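Local coordinates for OxyA protein (Actinoplanes teichomyceticus, PDB 5HH3), which probably catalyses, as a heme-containing cytochrome P450, an oxidative phenolic coupling that cyclises the peptide precursor of a glycopeptide antibiotic, at residues 20-25 with 284-289; 190-195 with 231-236; 198-203 with 223-228; 250-255 with 379-384. All blocks are in the same frame, centred on the assembly; numbering follows the deposited sequence.

Contact 1: 20-25 with 284-289; sequences HRRDRF and TDEKTH. With HEM (protoporphyrin IX containing Fe), chain G.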
# COMPACT_ATOMS: atom_id res chain seq x y z
N HIS B 20 -0.32 -4.42 14.81
CA HIS B 20 0.98 -4.38 15.45
C HIS B 20 1.39 -3.03 16.01
O HIS B 20 2.56 -2.78 16.23
CB HIS B 20 2.03 -4.94 14.48
CG HIS B 20 1.87 -6.40 14.27
ND1 HIS B 20 1.00 -6.92 13.34
CD2 HIS B 20 2.34 -7.45 14.97
CE1 HIS B 20 1.00 -8.24 13.42
NE2 HIS B 20 1.80 -8.58 14.42
N ARG B 21 0.40 -2.18 16.25
CA ARG B 21 0.55 -1.04 17.17
C ARG B 21 0.76 -1.61 18.58
O ARG B 21 0.64 -2.82 18.78
CB ARG B 21 -0.69 -0.16 17.12
CG ARG B 21 -0.90 0.51 15.78
CD ARG B 21 -2.02 1.52 15.85
NE ARG B 21 -2.24 2.20 14.56
CZ ARG B 21 -1.47 3.15 14.03
NH1 ARG B 21 -0.37 3.60 14.65
NH2 ARG B 21 -1.80 3.68 12.85
N ARG B 22 1.09 -0.76 19.54
CA ARG B 22 1.44 -1.23 20.88
C ARG B 22 0.74 -0.38 21.93
O ARG B 22 0.53 0.81 21.73
CB ARG B 22 2.96 -1.14 21.13
CG ARG B 22 3.82 -1.81 20.07
CD ARG B 22 3.83 -3.32 20.18
NE ARG B 22 4.64 -3.82 21.28
CZ ARG B 22 5.91 -4.23 21.21
NH1 ARG B 22 6.62 -4.17 20.08
NH2 ARG B 22 6.49 -4.69 22.31
N ASP B 23 0.36 -1.01 23.03
CA ASP B 23 -0.13 -0.31 24.21
C ASP B 23 1.04 -0.29 25.19
O ASP B 23 1.27 -1.27 25.92
CB ASP B 23 -1.34 -1.01 24.80
CG ASP B 23 -1.87 -0.31 26.05
OD1 ASP B 23 -1.41 0.81 26.40
OD2 ASP B 23 -2.76 -0.88 26.70
N ARG B 24 1.79 0.81 25.16
CA ARG B 24 3.09 0.87 25.83
C ARG B 24 3.98 -0.28 25.29
O ARG B 24 4.32 -0.25 24.13
CB ARG B 24 2.91 0.93 27.36
CG ARG B 24 2.01 2.09 27.79
CD ARG B 24 1.87 2.26 29.30
NE ARG B 24 3.12 2.76 29.89
CZ ARG B 24 4.01 2.03 30.58
NH1 ARG B 24 3.81 0.74 30.84
NH2 ARG B 24 5.12 2.62 31.05
N PHE B 25 4.31 -1.30 26.09
CA PHE B 25 5.10 -2.44 25.63
C PHE B 25 4.27 -3.64 25.18
O PHE B 25 4.84 -4.61 24.65
CB PHE B 25 6.05 -2.91 26.74
CG PHE B 25 6.97 -1.84 27.22
CD1 PHE B 25 8.06 -1.46 26.45
CD2 PHE B 25 6.72 -1.17 28.40
CE1 PHE B 25 8.91 -0.46 26.88
CE2 PHE B 25 7.57 -0.16 28.83
CZ PHE B 25 8.66 0.20 28.06
N THR B 284 11.01 -5.19 18.74
CA THR B 284 10.87 -3.90 18.08
C THR B 284 10.67 -3.99 16.55
O THR B 284 10.36 -2.98 15.93
CB THR B 284 12.06 -2.96 18.41
OG1 THR B 284 13.30 -3.62 18.13
CG2 THR B 284 12.02 -2.54 19.88
N ASP B 285 10.83 -5.18 15.98
CA ASP B 285 10.37 -5.47 14.61
C ASP B 285 9.25 -6.52 14.74
O ASP B 285 9.52 -7.71 14.87
CB ASP B 285 11.54 -5.98 13.76
CG ASP B 285 11.30 -5.82 12.24
OD1 ASP B 285 10.26 -5.25 11.82
OD2 ASP B 285 12.18 -6.26 11.45
N GLU B 286 8.01 -6.06 14.73
CA GLU B 286 6.88 -6.88 15.15
C GLU B 286 6.42 -7.96 14.17
O GLU B 286 5.75 -8.92 14.59
CB GLU B 286 5.68 -6.01 15.52
CG GLU B 286 5.85 -5.17 16.78
CD GLU B 286 6.30 -3.74 16.51
OE1 GLU B 286 6.75 -3.44 15.38
OE2 GLU B 286 6.21 -2.89 17.45
N LYS B 287 6.73 -7.80 12.88
CA LYS B 287 6.30 -8.79 11.88
C LYS B 287 7.29 -8.90 10.72
O LYS B 287 8.10 -8.01 10.51
CB LYS B 287 4.92 -8.44 11.34
CG LYS B 287 4.80 -7.03 10.84
CD LYS B 287 3.41 -6.74 10.36
CE LYS B 287 3.26 -5.27 10.05
NZ LYS B 287 4.08 -4.91 8.85
N THR B 288 7.23 -10.03 10.02
CA THR B 288 8.09 -10.28 8.86
C THR B 288 7.40 -9.69 7.64
O THR B 288 6.20 -9.39 7.68
CB THR B 288 8.26 -11.80 8.60
OG1 THR B 288 6.98 -12.42 8.61
CG2 THR B 288 9.12 -12.44 9.64
N HIS B 289 8.15 -9.55 6.55
CA HIS B 289 7.55 -9.21 5.27
C HIS B 289 6.60 -10.36 4.86
O HIS B 289 6.94 -11.54 5.06
CB HIS B 289 8.62 -9.06 4.17
CG HIS B 289 9.55 -7.92 4.40
ND1 HIS B 289 9.24 -6.62 4.03
CD2 HIS B 289 10.77 -7.87 4.98
CE1 HIS B 289 10.25 -5.83 4.35
NE2 HIS B 289 11.19 -6.56 4.92
CHA HEM G . 16.34 -9.35 8.12
CHB HEM G . 20.29 -6.54 8.39
CHC HEM G . 19.03 -5.26 12.92
CHD HEM G . 15.16 -8.12 12.64
C1A HEM G . 17.50 -8.67 7.81
C2A HEM G . 18.11 -8.68 6.52
C3A HEM G . 19.22 -7.91 6.60
C4A HEM G . 19.31 -7.40 7.93
CMA HEM G . 20.19 -7.60 5.48
CAA HEM G . 17.61 -9.44 5.31
CBA HEM G . 18.20 -10.85 5.33
CGA HEM G . 17.76 -11.74 4.18
O1A HEM G . 16.69 -11.53 3.54
O2A HEM G . 18.47 -12.73 3.86
C1B HEM G . 20.30 -5.92 9.66
C2B HEM G . 21.30 -4.99 10.10
C3B HEM G . 20.95 -4.62 11.39
C4B HEM G . 19.71 -5.37 11.70
CMB HEM G . 22.50 -4.51 9.32
CAB HEM G . 21.63 -3.72 12.36
CBB HEM G . 22.83 -3.16 12.24
C1C HEM G . 17.85 -5.91 13.26
C2C HEM G . 17.18 -5.78 14.50
C3C HEM G . 16.05 -6.61 14.42
C4C HEM G . 16.08 -7.23 13.12
CMC HEM G . 17.60 -4.91 15.66
CAC HEM G . 14.99 -6.88 15.43
CBC HEM G . 14.94 -6.42 16.67
C1D HEM G . 15.21 -8.66 11.35
C2D HEM G . 14.15 -9.58 10.89
C3D HEM G . 14.47 -9.92 9.63
C4D HEM G . 15.73 -9.20 9.35
CMD HEM G . 12.91 -10.07 11.61
CAD HEM G . 13.66 -10.86 8.74
CBD HEM G . 12.51 -10.18 7.98
CGD HEM G . 11.75 -11.20 7.12
O1D HEM G . 10.80 -10.88 6.38
O2D HEM G . 12.02 -12.41 7.10
NA HEM G . 18.25 -7.89 8.66
NB HEM G . 19.41 -6.12 10.64
NC HEM G . 17.20 -6.81 12.47
ND HEM G . 16.16 -8.49 10.41
FE HEM G . 17.72 -7.37 10.52
O HOH W 1 4.52 -0.85 16.71
O HOH W 2 16.65 -5.82 9.57
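The imidazole of H20 has the side chain of K287 over one face, CD standing 4.2 Å from the ring centroid in a CH-pi contact, while E286 CB approaches CD2 obliquely at 3.7 Å. The guanidinium of R22 is engaged along its edge. There NH1 gives, in the guanidinium plane, a hydrogen bond, part of a salt bridge, to E286 OE2 at 3.0 Å, with an N-H...O angle of 154°, and NH2 runs almost straight to F25 O at 2.9 Å. The two charged planes stand 82° apart, and NH1 approaches OE2 on its anti side, about 30° out of the carboxylate plane; only this one N-H...O bond forms, so the bridge is not bidentate. Bends at chi2 and chi3 of R22 fold its chain back to F25 O. The segment 284-289 follows the helix that corresponds to the K helix of the P450 fold and carries the chain to a heme propionate: H289 N donates to HEM O1D at 3.0 Å, and the same oxygen lies at the edge of the H289 ring. A water bridges H20 O and E286 OE2, 2.8 Å from each, giving OE2 a second donor; OE1 takes F388 N. Partners outside the two segments hold R22 and H20 further: R22 NH2 also reaches L282 O, and H20 bonds to A16 O through ND1 and to S313 OG through NE2.

Contact 2: 190-195 with 231-236; sequences NKFMTY and VAAFVM. With HEM (protoporphyrin IX containing Fe), chain G.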
# COMPACT_ATOMS: atom_id res chain seq x y z
N ASN B 190 22.45 10.92 -5.31
CA ASN B 190 23.69 11.06 -6.08
C ASN B 190 24.89 11.47 -5.22
O ASN B 190 26.03 11.10 -5.52
CB ASN B 190 23.53 12.06 -7.24
CG ASN B 190 22.58 11.55 -8.33
OD1 ASN B 190 22.37 10.35 -8.49
ND2 ASN B 190 22.02 12.48 -9.09
N LYS B 191 24.64 12.23 -4.16
CA LYS B 191 25.71 12.61 -3.23
C LYS B 191 26.17 11.36 -2.46
O LYS B 191 27.36 11.12 -2.32
CB LYS B 191 25.22 13.72 -2.29
CG LYS B 191 26.33 14.54 -1.66
CD LYS B 191 25.93 16.00 -1.56
CE LYS B 191 26.88 16.78 -0.67
NZ LYS B 191 26.77 16.38 0.77
N PHE B 192 25.21 10.56 -2.01
CA PHE B 192 25.51 9.28 -1.35
C PHE B 192 26.25 8.31 -2.29
O PHE B 192 27.29 7.76 -1.92
CB PHE B 192 24.21 8.65 -0.84
CG PHE B 192 24.40 7.33 -0.16
CD1 PHE B 192 24.82 7.27 1.16
CD2 PHE B 192 24.18 6.13 -0.84
CE1 PHE B 192 25.01 6.05 1.80
CE2 PHE B 192 24.36 4.91 -0.21
CZ PHE B 192 24.78 4.87 1.11
N MET B 193 25.72 8.13 -3.50
CA MET B 193 26.29 7.22 -4.50
C MET B 193 27.71 7.55 -4.96
O MET B 193 28.52 6.64 -5.16
CB MET B 193 25.38 7.15 -5.73
CG MET B 193 24.08 6.40 -5.51
SD MET B 193 24.35 4.64 -5.23
CE MET B 193 25.02 4.13 -6.83
N THR B 194 27.99 8.84 -5.17
CA THR B 194 29.32 9.28 -5.58
C THR B 194 30.34 8.99 -4.48
O THR B 194 31.47 8.58 -4.78
CB THR B 194 29.36 10.79 -5.92
OG1 THR B 194 28.33 11.09 -6.87
CG2 THR B 194 30.71 11.20 -6.51
N TYR B 195 29.96 9.20 -3.22
CA TYR B 195 30.83 8.85 -2.10
C TYR B 195 31.10 7.33 -2.09
O TYR B 195 32.25 6.91 -2.09
CB TYR B 195 30.23 9.32 -0.77
CG TYR B 195 31.17 9.15 0.40
CD1 TYR B 195 31.29 7.92 1.03
CD2 TYR B 195 31.97 10.21 0.85
CE1 TYR B 195 32.15 7.74 2.09
CE2 TYR B 195 32.85 10.03 1.91
CZ TYR B 195 32.92 8.78 2.53
OH TYR B 195 33.76 8.53 3.58
N VAL B 231 24.39 -2.95 0.07
CA VAL B 231 24.53 -3.49 1.42
C VAL B 231 24.88 -2.35 2.40
O VAL B 231 24.29 -2.29 3.49
CB VAL B 231 25.59 -4.61 1.51
CG1 VAL B 231 25.70 -5.12 2.94
CG2 VAL B 231 25.19 -5.77 0.60
N ALA B 232 25.80 -1.46 2.01
CA ALA B 232 26.14 -0.30 2.84
C ALA B 232 24.92 0.56 3.18
O ALA B 232 24.72 0.92 4.33
CB ALA B 232 27.21 0.55 2.18
N ALA B 233 24.12 0.86 2.17
CA ALA B 233 22.92 1.66 2.33
C ALA B 233 21.91 0.98 3.27
O ALA B 233 21.31 1.64 4.12
CB ALA B 233 22.30 1.96 0.98
N PHE B 234 21.75 -0.34 3.16
CA PHE B 234 20.94 -1.07 4.12
C PHE B 234 21.49 -0.98 5.55
O PHE B 234 20.73 -0.73 6.50
CB PHE B 234 20.77 -2.54 3.72
CG PHE B 234 19.58 -3.15 4.34
CD1 PHE B 234 18.33 -3.00 3.75
CD2 PHE B 234 19.68 -3.79 5.58
CE1 PHE B 234 17.20 -3.53 4.34
CE2 PHE B 234 18.56 -4.33 6.17
CZ PHE B 234 17.32 -4.21 5.55
N VAL B 235 22.79 -1.18 5.72
CA VAL B 235 23.39 -1.10 7.04
C VAL B 235 23.22 0.31 7.66
O VAL B 235 22.78 0.44 8.82
CB VAL B 235 24.86 -1.55 7.01
CG1 VAL B 235 25.56 -1.27 8.33
CG2 VAL B 235 24.92 -3.05 6.71
N MET B 236 23.56 1.34 6.90
CA MET B 236 23.42 2.74 7.32
C MET B 236 21.99 3.27 7.46
O MET B 236 21.77 4.18 8.24
CB MET B 236 24.14 3.68 6.36
CG MET B 236 25.58 3.87 6.72
SD MET B 236 26.42 4.80 5.42
CE MET B 236 25.64 6.39 5.70
CHA HEM G . 16.34 -9.35 8.12
CHB HEM G . 20.29 -6.54 8.39
CHC HEM G . 19.03 -5.26 12.92
CHD HEM G . 15.16 -8.12 12.64
C1A HEM G . 17.50 -8.67 7.81
C2A HEM G . 18.11 -8.68 6.52
C3A HEM G . 19.22 -7.91 6.60
C4A HEM G . 19.31 -7.40 7.93
CMA HEM G . 20.19 -7.60 5.48
CAA HEM G . 17.61 -9.44 5.31
CBA HEM G . 18.20 -10.85 5.33
CGA HEM G . 17.76 -11.74 4.18
O1A HEM G . 16.69 -11.53 3.54
O2A HEM G . 18.47 -12.73 3.86
C1B HEM G . 20.30 -5.92 9.66
C2B HEM G . 21.30 -4.99 10.10
C3B HEM G . 20.95 -4.62 11.39
C4B HEM G . 19.71 -5.37 11.70
CMB HEM G . 22.50 -4.51 9.32
CAB HEM G . 21.63 -3.72 12.36
CBB HEM G . 22.83 -3.16 12.24
C1C HEM G . 17.85 -5.91 13.26
C2C HEM G . 17.18 -5.78 14.50
C3C HEM G . 16.05 -6.61 14.42
C4C HEM G . 16.08 -7.23 13.12
CMC HEM G . 17.60 -4.91 15.66
CAC HEM G . 14.99 -6.88 15.43
CBC HEM G . 14.94 -6.42 16.67
C1D HEM G . 15.21 -8.66 11.35
C2D HEM G . 14.15 -9.58 10.89
C3D HEM G . 14.47 -9.92 9.63
C4D HEM G . 15.73 -9.20 9.35
CMD HEM G . 12.91 -10.07 11.61
CAD HEM G . 13.66 -10.86 8.74
CBD HEM G . 12.51 -10.18 7.98
CGD HEM G . 11.75 -11.20 7.12
O1D HEM G . 10.80 -10.88 6.38
O2D HEM G . 12.02 -12.41 7.10
NA HEM G . 18.25 -7.89 8.66
NB HEM G . 19.41 -6.12 10.64
NC HEM G . 17.20 -6.81 12.47
ND HEM G . 16.16 -8.49 10.41
FE HEM G . 17.72 -7.37 10.52
O HOH W 2 16.65 -5.82 9.57
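F192 reaches across to A233 and M236 from the helix 182-205. Its CB points toward segment 231-236, part of helix 225-256, and with CG anti to the backbone N (chi1 180°) the ring is carried straight outward, its far end leading. Along one side of the ring, CE1 meets the end of M236, 4.0 Å from CE and 4.1 Å from SD. On the other side, CE2 rests 3.8 Å from A233 CB. The tip, CZ, is shared with the same alanine, lying 3.8 Å from A233 CB and 3.9 Å from A233 CA, so the small residue lets the ring come right up to the helix backbone. In the P450 fold these helices correspond to G and I, the latter being the long helix that passes over the distal side of the heme. The methionine contact is of the Met-aromatic kind: SD sits 5.4 Å from the ring centroid and almost in the ring plane, at the edge and not over a face. A bend at chi3 (70°) turns CE back to the same edge. L169 and L173 of helix 163-178 pack on F192 as well, and L173 also touches M236. On another side of helix 225-256, F234 CE2 comes within 3.6 Å of HEM CHB, the porphyrin meeting the phenyl at its edge, while a water occupies an axial position on the iron.

Contact 3: 198-203 with 223-228; sequences KMTART and ITDAEL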
# COMPACT_ATOMS: atom_id res chain seq x y z
N LYS B 198 33.39 5.89 -4.90
CA LYS B 198 34.82 6.13 -4.60
C LYS B 198 35.34 5.13 -3.58
O LYS B 198 36.39 4.51 -3.78
CB LYS B 198 35.06 7.56 -4.10
CG LYS B 198 34.97 8.60 -5.20
CD LYS B 198 34.98 10.00 -4.62
CE LYS B 198 34.80 11.04 -5.72
NZ LYS B 198 34.55 12.39 -5.14
N MET B 199 34.59 4.98 -2.49
CA MET B 199 34.91 4.03 -1.43
C MET B 199 35.07 2.59 -1.94
O MET B 199 35.98 1.87 -1.52
CB MET B 199 33.82 4.06 -0.37
CG MET B 199 34.00 3.04 0.74
SD MET B 199 33.25 3.57 2.29
CE MET B 199 34.48 4.77 2.80
N THR B 200 34.19 2.19 -2.85
CA THR B 200 34.32 0.91 -3.54
C THR B 200 35.61 0.83 -4.36
O THR B 200 36.35 -0.14 -4.24
CB THR B 200 33.10 0.63 -4.43
OG1 THR B 200 31.93 0.52 -3.61
CG2 THR B 200 33.27 -0.66 -5.14
N ALA B 201 35.87 1.85 -5.18
CA ALA B 201 37.10 1.89 -5.96
C ALA B 201 38.33 1.82 -5.06
O ALA B 201 39.25 1.07 -5.36
CB ALA B 201 37.14 3.14 -6.85
N ARG B 202 38.33 2.57 -3.96
CA ARG B 202 39.43 2.52 -2.98
C ARG B 202 39.64 1.12 -2.42
O ARG B 202 40.74 0.58 -2.48
CB ARG B 202 39.25 3.54 -1.86
CG ARG B 202 39.72 4.94 -2.26
CD ARG B 202 39.67 5.94 -1.11
NE ARG B 202 38.32 6.50 -0.91
CZ ARG B 202 37.46 6.20 0.07
NH1 ARG B 202 37.75 5.31 1.03
NH2 ARG B 202 36.27 6.81 0.09
N THR B 203 38.55 0.50 -1.95
CA THR B 203 38.59 -0.85 -1.41
C THR B 203 39.16 -1.86 -2.40
O THR B 203 40.07 -2.62 -2.06
CB THR B 203 37.21 -1.28 -0.92
OG1 THR B 203 36.73 -0.29 -0.01
CG2 THR B 203 37.24 -2.64 -0.24
N ILE B 223 31.21 -10.15 -6.62
CA ILE B 223 30.25 -9.14 -6.14
C ILE B 223 30.43 -7.83 -6.90
O ILE B 223 31.55 -7.43 -7.20
CB ILE B 223 30.33 -8.94 -4.60
CG1 ILE B 223 29.09 -8.18 -4.09
CG2 ILE B 223 31.61 -8.23 -4.18
CD1 ILE B 223 28.92 -8.20 -2.60
N THR B 224 29.32 -7.18 -7.25
CA THR B 224 29.38 -5.92 -8.03
C THR B 224 29.43 -4.70 -7.10
O THR B 224 29.08 -4.80 -5.89
CB THR B 224 28.16 -5.75 -8.94
OG1 THR B 224 26.99 -5.55 -8.14
CG2 THR B 224 27.95 -6.96 -9.88
N ASP B 225 29.80 -3.56 -7.66
CA ASP B 225 29.82 -2.28 -6.95
C ASP B 225 28.44 -1.91 -6.43
O ASP B 225 28.32 -1.50 -5.28
CB ASP B 225 30.36 -1.14 -7.84
CG ASP B 225 31.82 -1.30 -8.15
OD1 ASP B 225 32.45 -2.16 -7.50
OD2 ASP B 225 32.35 -0.58 -9.04
N ALA B 226 27.42 -2.09 -7.27
CA ALA B 226 26.03 -1.81 -6.89
C ALA B 226 25.53 -2.64 -5.71
O ALA B 226 24.80 -2.13 -4.85
CB ALA B 226 25.09 -2.03 -8.08
N GLU B 227 25.92 -3.91 -5.69
CA GLU B 227 25.62 -4.79 -4.57
C GLU B 227 26.32 -4.34 -3.27
O GLU B 227 25.69 -4.32 -2.22
CB GLU B 227 25.97 -6.25 -4.91
CG GLU B 227 24.95 -6.90 -5.84
CD GLU B 227 25.41 -8.22 -6.44
OE1 GLU B 227 26.62 -8.38 -6.75
OE2 GLU B 227 24.55 -9.11 -6.62
N LEU B 228 27.60 -4.00 -3.34
CA LEU B 228 28.33 -3.45 -2.17
C LEU B 228 27.67 -2.18 -1.63
O LEU B 228 27.43 -2.06 -0.45
CB LEU B 228 29.79 -3.13 -2.52
CG LEU B 228 30.69 -4.36 -2.69
CD1 LEU B 228 31.95 -3.96 -3.42
CD2 LEU B 228 31.01 -5.02 -1.36
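Where the long distal helix of the P450 fold, 225-256, begins, T200 of the G helix packs against D225 and L228 in the first turn of that long helix, next to a capping box. In that box T224 OG1 accepts from E227 N at 3.1 Å, and E227 OE1 answers through its anti lone pair to T224 N at 3.0 Å, almost straight at 171°. Across the helix pair the meeting is carried by one methyl group. T200 CG2 lies anti to the backbone N, which points it at the neighbouring helix and places OG1 beside its own backbone, where it bonds to M196 O. T200 CG2 packs 3.9 Å from L228 CD1. It also comes within 2.9 Å of D225 OD1, short for a carbon-oxygen pair, so that exact spacing is doubtful. F212 of helix 211-219 adds to the packing on T200. The carboxylate of D225 finds its polar partner in R204, whose NH2 forms a salt bridge with OD1 and also bonds to I223 O. The carboxylate thus meets T200 chiefly at the threonine methyl, and its charge is probably balanced by R204, while its place in the first turn probably lets it interact favourably with the helix dipole.

Contact 4: 250-255 with 379-384; sequences GAWLMA and REIRLG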
# COMPACT_ATOMS: atom_id res chain seq x y z
N GLY B 250 14.69 0.30 24.72
CA GLY B 250 15.47 -0.21 25.84
C GLY B 250 15.65 0.80 26.96
O GLY B 250 15.44 0.46 28.13
N ALA B 251 16.04 2.03 26.60
CA ALA B 251 16.16 3.10 27.58
C ALA B 251 14.83 3.36 28.31
O ALA B 251 14.84 3.63 29.52
CB ALA B 251 16.67 4.38 26.92
N TRP B 252 13.71 3.26 27.59
CA TRP B 252 12.38 3.43 28.19
C TRP B 252 12.11 2.32 29.20
O TRP B 252 11.69 2.59 30.32
CB TRP B 252 11.30 3.49 27.11
CG TRP B 252 9.89 3.71 27.58
CD1 TRP B 252 9.48 4.20 28.79
CD2 TRP B 252 8.69 3.51 26.82
NE1 TRP B 252 8.12 4.28 28.85
CE2 TRP B 252 7.60 3.87 27.65
CE3 TRP B 252 8.42 3.05 25.52
CZ2 TRP B 252 6.27 3.79 27.23
CZ3 TRP B 252 7.10 2.96 25.10
CH2 TRP B 252 6.04 3.33 25.95
N LEU B 253 12.38 1.07 28.81
CA LEU B 253 12.23 -0.08 29.70
C LEU B 253 13.12 0.05 30.95
O LEU B 253 12.69 -0.32 32.05
CB LEU B 253 12.51 -1.40 28.97
CG LEU B 253 12.20 -2.70 29.73
CD1 LEU B 253 10.72 -2.85 30.00
CD2 LEU B 253 12.70 -3.92 28.98
N MET B 254 14.34 0.57 30.77
CA MET B 254 15.23 0.81 31.91
C MET B 254 14.72 1.87 32.89
O MET B 254 14.76 1.66 34.09
CB MET B 254 16.63 1.19 31.45
CG MET B 254 17.32 0.06 30.69
SD MET B 254 18.87 0.61 29.95
CE MET B 254 19.68 1.18 31.46
N ALA B 255 14.24 3.00 32.37
CA ALA B 255 13.58 4.01 33.19
C ALA B 255 12.27 3.48 33.84
O ALA B 255 11.96 3.78 34.99
CB ALA B 255 13.32 5.28 32.37
N ARG B 379 3.29 11.98 31.92
CA ARG B 379 3.06 12.29 30.51
C ARG B 379 3.30 11.04 29.67
O ARG B 379 4.33 10.38 29.83
CB ARG B 379 3.96 13.43 30.02
CG ARG B 379 3.36 14.22 28.86
CD ARG B 379 4.39 15.07 28.12
NE ARG B 379 5.26 14.25 27.27
CZ ARG B 379 4.92 13.70 26.10
NH1 ARG B 379 3.70 13.86 25.57
NH2 ARG B 379 5.82 12.96 25.44
N GLU B 380 2.36 10.73 28.78
CA GLU B 380 2.42 9.51 27.98
C GLU B 380 3.47 9.63 26.88
O GLU B 380 3.67 10.69 26.28
CB GLU B 380 1.05 9.17 27.37
CG GLU B 380 -0.06 8.91 28.38
CD GLU B 380 0.16 7.66 29.23
OE1 GLU B 380 0.37 6.57 28.65
OE2 GLU B 380 0.09 7.77 30.48
N ILE B 381 4.14 8.52 26.62
CA ILE B 381 5.12 8.46 25.54
C ILE B 381 4.38 8.20 24.23
O ILE B 381 3.54 7.32 24.17
CB ILE B 381 6.25 7.48 25.90
CG1 ILE B 381 7.15 8.20 26.93
CG2 ILE B 381 7.06 7.07 24.68
CD1 ILE B 381 7.89 7.28 27.86
N ARG B 382 4.66 9.01 23.22
CA ARG B 382 3.99 8.94 21.92
C ARG B 382 4.70 7.96 21.01
O ARG B 382 5.92 8.04 20.80
CB ARG B 382 3.96 10.31 21.24
CG ARG B 382 3.38 11.43 22.09
CD ARG B 382 2.57 12.39 21.23
NE ARG B 382 2.22 13.62 21.95
CZ ARG B 382 2.87 14.79 21.87
NH1 ARG B 382 3.94 14.95 21.10
NH2 ARG B 382 2.42 15.82 22.59
N LEU B 383 3.93 7.03 20.47
CA LEU B 383 4.45 6.02 19.58
C LEU B 383 3.98 6.32 18.17
O LEU B 383 2.80 6.64 17.97
CB LEU B 383 3.97 4.65 20.02
CG LEU B 383 4.45 4.21 21.40
CD1 LEU B 383 3.86 2.85 21.73
CD2 LEU B 383 5.97 4.16 21.47
N GLY B 384 4.89 6.23 17.20
CA GLY B 384 4.57 6.43 15.79
C GLY B 384 4.00 5.16 15.19
O GLY B 384 3.77 4.17 15.88
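I381 lays its CD1 over the indole of W252, and this is the close-fitting half of the contact. I381 CD1 stands 3.5 Å from the centroid of the five-membered ring of W252, 26° off its normal, in a CH-pi contact. The distance from I381 CD1 to W252 NE1, 3.2 Å, is short for such a pair, so the exact value is doubtful. Behind it, I381 CB and CG2 run on over the six-membered ring, CB lying 3.9 Å from W252 CZ2 and CG2 4.1 Å from W252 CH2, so that one isoleucine spans much of that face. W252 is extended far enough for this because its CG is anti to the backbone N (chi1 -178°). The looser half belongs to L383, whose CD2 reaches W252 CZ3 obliquely at 4.0 Å, the two side chains crossing at about a right angle. On the solvent side, R379, E380 and R382 are exposed, and R379 is poorly ordered. The inner side is aromatic, with F25 on the opposite face of the indole, its ring inclined at about 40°, and F388 touching the indole too. Thus the C-terminal loop between strands 373-374 and 394-396 is packed onto the end of helix 225-256 by apolar contacts, while M254, farther round that helix, packs on helices 351-368 and 258-266.

Three contacts draw on helix 225-256: contacts 2 and 3 pair it with helix 182-205, their centres about 10 Å apart, whereas contact 4 uses its far end, on the opposite side of the chain's centre from contact 3. Contact 2 is buried and wholly apolar, and contact 3, also buried, brings a charged group to the helix start. Contacts 1 and 4 each bring in a loop, are partly buried, and touch directly, F25 CZ lying 3.5 Å from W252 CD2. Contact 1 alone has a salt bridge and bridging water across its segments. Both contacts 1 and 2 reach the heme, the first by a propionate bond and packing, the second by packing alone.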